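Side-chain contact in teicoplanin pseudoaglycone deacetylases Orf2 (Actinoplanes teichomyceticus, PDB 3DFF), which is a zinc-dependent deacetylase that probably removes the acetyl group from the sugar of the teicoplanin pseudoaglycone, a step toward this lipoglycopeptide antibiotic: residues I13-D18 and E165-A170. Numbering follows the deposited sequence.
With ZN (zinc ion), chain B.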
loop_
_atom_site.group_PDB
_atom_site.type_symbol
_atom_site.label_atom_id
_atom_site.label_comp_id
_atom_site.label_asym_id
_atom_site.label_seq_id
_atom_site.Cartn_x
_atom_site.Cartn_y
_atom_site.Cartn_z
ATOM N N ILE A 13 -0.417 -0.034 7.551
ATOM C CA ILE A 13 -1.249 -1.013 6.844
ATOM C C ILE A 13 -1.096 -0.819 5.343
ATOM O O ILE A 13 -1.602 0.149 4.780
ATOM C CB ILE A 13 -2.701 -0.907 7.288
ATOM C CG1 ILE A 13 -2.797 -1.053 8.827
ATOM C CG2 ILE A 13 -3.582 -1.945 6.586
ATOM C CD1 ILE A 13 -4.170 -0.977 9.345
ATOM N N SER A 14 -0.364 -1.738 4.725
ATOM C CA SER A 14 -0.049 -1.644 3.306
ATOM C C SER A 14 -1.037 -2.475 2.482
ATOM O O SER A 14 -1.302 -3.619 2.830
ATOM C CB SER A 14 1.363 -2.160 3.082
ATOM O OG SER A 14 1.782 -1.917 1.746
ATOM N N PRO A 15 -1.569 -1.925 1.375
ATOM C CA PRO A 15 -2.425 -2.764 0.516
ATOM C C PRO A 15 -1.638 -3.931 -0.056
ATOM O O PRO A 15 -2.066 -5.086 0.096
ATOM C CB PRO A 15 -2.896 -1.809 -0.608
ATOM C CG PRO A 15 -2.501 -0.469 -0.185
ATOM C CD PRO A 15 -1.416 -0.555 0.855
ATOM N N HIS A 16 -0.505 -3.644 -0.705
ATOM C CA HIS A 16 0.281 -4.663 -1.394
ATOM C C HIS A 16 1.682 -4.726 -0.843
ATOM O O HIS A 16 2.105 -3.859 -0.078
ATOM C CB HIS A 16 0.402 -4.350 -2.886
ATOM C CG HIS A 16 -0.908 -4.261 -3.583
ATOM N ND1 HIS A 16 -1.328 -3.115 -4.228
ATOM C CD2 HIS A 16 -1.884 -5.180 -3.765
ATOM C CE1 HIS A 16 -2.510 -3.338 -4.775
ATOM N NE2 HIS A 16 -2.878 -4.575 -4.490
ATOM N N LEU A 17 2.405 -5.768 -1.253
ATOM C CA LEU A 17 3.784 -5.980 -0.837
ATOM C C LEU A 17 4.724 -5.051 -1.612
ATOM O O LEU A 17 5.313 -5.440 -2.633
ATOM C CB LEU A 17 4.147 -7.466 -1.015
ATOM C CG LEU A 17 3.298 -8.446 -0.190
ATOM C CD1 LEU A 17 3.322 -9.830 -0.764
ATOM C CD2 LEU A 17 3.801 -8.485 1.284
ATOM N N ASP A 18 4.819 -3.817 -1.116
ATOM C CA ASP A 18 5.686 -2.745 -1.643
ATOM C C ASP A 18 5.182 -1.356 -1.268
ATOM O O ASP A 18 5.969 -0.427 -1.176
ATOM C CB ASP A 18 5.902 -2.818 -3.160
ATOM C CG ASP A 18 4.584 -2.783 -3.976
ATOM O OD1 ASP A 18 3.478 -2.613 -3.425
ATOM O OD2 ASP A 18 4.680 -2.974 -5.209
ATOM N N GLU A 165 -8.132 1.243 -2.219
ATOM C CA GLU A 165 -9.380 1.784 -1.657
ATOM C C GLU A 165 -9.966 0.862 -0.592
ATOM O O GLU A 165 -10.408 1.349 0.448
ATOM C CB GLU A 165 -10.398 2.068 -2.768
ATOM C CG GLU A 165 -9.893 3.144 -3.703
ATOM C CD GLU A 165 -10.914 3.622 -4.709
ATOM O OE1 GLU A 165 -11.937 2.940 -4.921
ATOM O OE2 GLU A 165 -10.676 4.693 -5.301
ATOM N N ALA A 166 -9.962 -0.443 -0.830
ATOM C CA ALA A 166 -10.468 -1.399 0.186
ATOM C C ALA A 166 -9.656 -1.327 1.476
ATOM O O ALA A 166 -10.223 -1.338 2.577
ATOM C CB ALA A 166 -10.440 -2.810 -0.362
ATOM N N THR A 167 -8.332 -1.239 1.352
ATOM C CA THR A 167 -7.450 -1.177 2.513
ATOM C C THR A 167 -7.733 0.092 3.308
ATOM O O THR A 167 -7.885 0.056 4.539
ATOM C CB THR A 167 -5.981 -1.199 2.054
ATOM O OG1 THR A 167 -5.721 -2.462 1.415
ATOM C CG2 THR A 167 -5.043 -1.026 3.246
ATOM N N ARG A 168 -7.791 1.212 2.593
ATOM C CA ARG A 168 -7.955 2.510 3.216
ATOM C C ARG A 168 -9.278 2.554 3.960
ATOM O O ARG A 168 -9.315 2.907 5.141
ATOM C CB ARG A 168 -7.870 3.622 2.173
ATOM C CG ARG A 168 -8.187 5.016 2.743
ATOM C CD ARG A 168 -8.589 5.976 1.643
ATOM N NE ARG A 168 -9.849 5.574 1.006
ATOM C CZ ARG A 168 -10.240 5.973 -0.200
ATOM N NH1 ARG A 168 -9.477 6.781 -0.941
ATOM N NH2 ARG A 168 -11.392 5.536 -0.686
ATOM N N ASP A 169 -10.353 2.161 3.279
ATOM C CA ASP A 169 -11.698 2.222 3.868
ATOM C C ASP A 169 -11.762 1.301 5.098
ATOM O O ASP A 169 -12.212 1.717 6.161
ATOM C CB ASP A 169 -12.770 1.852 2.836
ATOM C CG ASP A 169 -12.907 2.897 1.724
ATOM O OD1 ASP A 169 -12.228 3.956 1.762
ATOM O OD2 ASP A 169 -13.739 2.690 0.820
ATOM N N ALA A 170 -11.293 0.070 4.956
ATOM C CA ALA A 170 -11.296 -0.876 6.093
ATOM C C ALA A 170 -10.514 -0.311 7.288
ATOM O O ALA A 170 -10.956 -0.421 8.434
ATOM C CB ALA A 170 -10.700 -2.194 5.681
HETATM ZN ZN ZN B . -0.289 -1.301 -4.324
HETATM O O HOH W 1 1.491 -2.224 -4.980
HETATM O O HOH W 2 -0.713 -0.841 -6.226
#
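I13, near the end of strand 9-14, meets T167 of helix 162-178 methyl to methyl. Its CG2 lies 3.8 Å from T167 CG2, and the two side chains pass each other in opposite directions. T167 sets OG1 beside its backbone N (chi1 -64°), which puts CG2 opposite that N and toward I13. OG1 is hydrogen-bonded to the backbone O of D163, one turn earlier. S14 points the other way. Its OG bonds to the backbone O of H16 at 2.7 Å, in the carbonyl plane, and is also hydrogen-bonded to the backbone N of A20; one hydroxyl thus links the loop carbonyl to the first turn of helix 19-33. P15 crosses the T167 side chain at about a right angle. T167 OG1 sits 3.4 Å from P15 CA and 3.5 Å from P15 CB; these are van der Waals contacts. P15 CB in turn lies over one face of the H16 ring, offset toward the rim. H16 gives ND1 to zinc at 2.1 Å, and its NE2 is hydrogen-bonded to D163 OD2, which fixes the ring's rotation. D163 thus serves both segments: its carboxylate holds H16 and its carbonyl holds T167. D18 does not bind the metal directly. Its OD1 accepts a 2.6 Å hydrogen bond from water 1, itself a zinc ligand. The loop after strand 9-14 supplies H16, helix 19-33 supplies D19, and helix 162-178 supplies H164, just before 165-170; together they make the His-Asp-His zinc site of the PIG-L fold, at the C-terminal ends of its parallel strands.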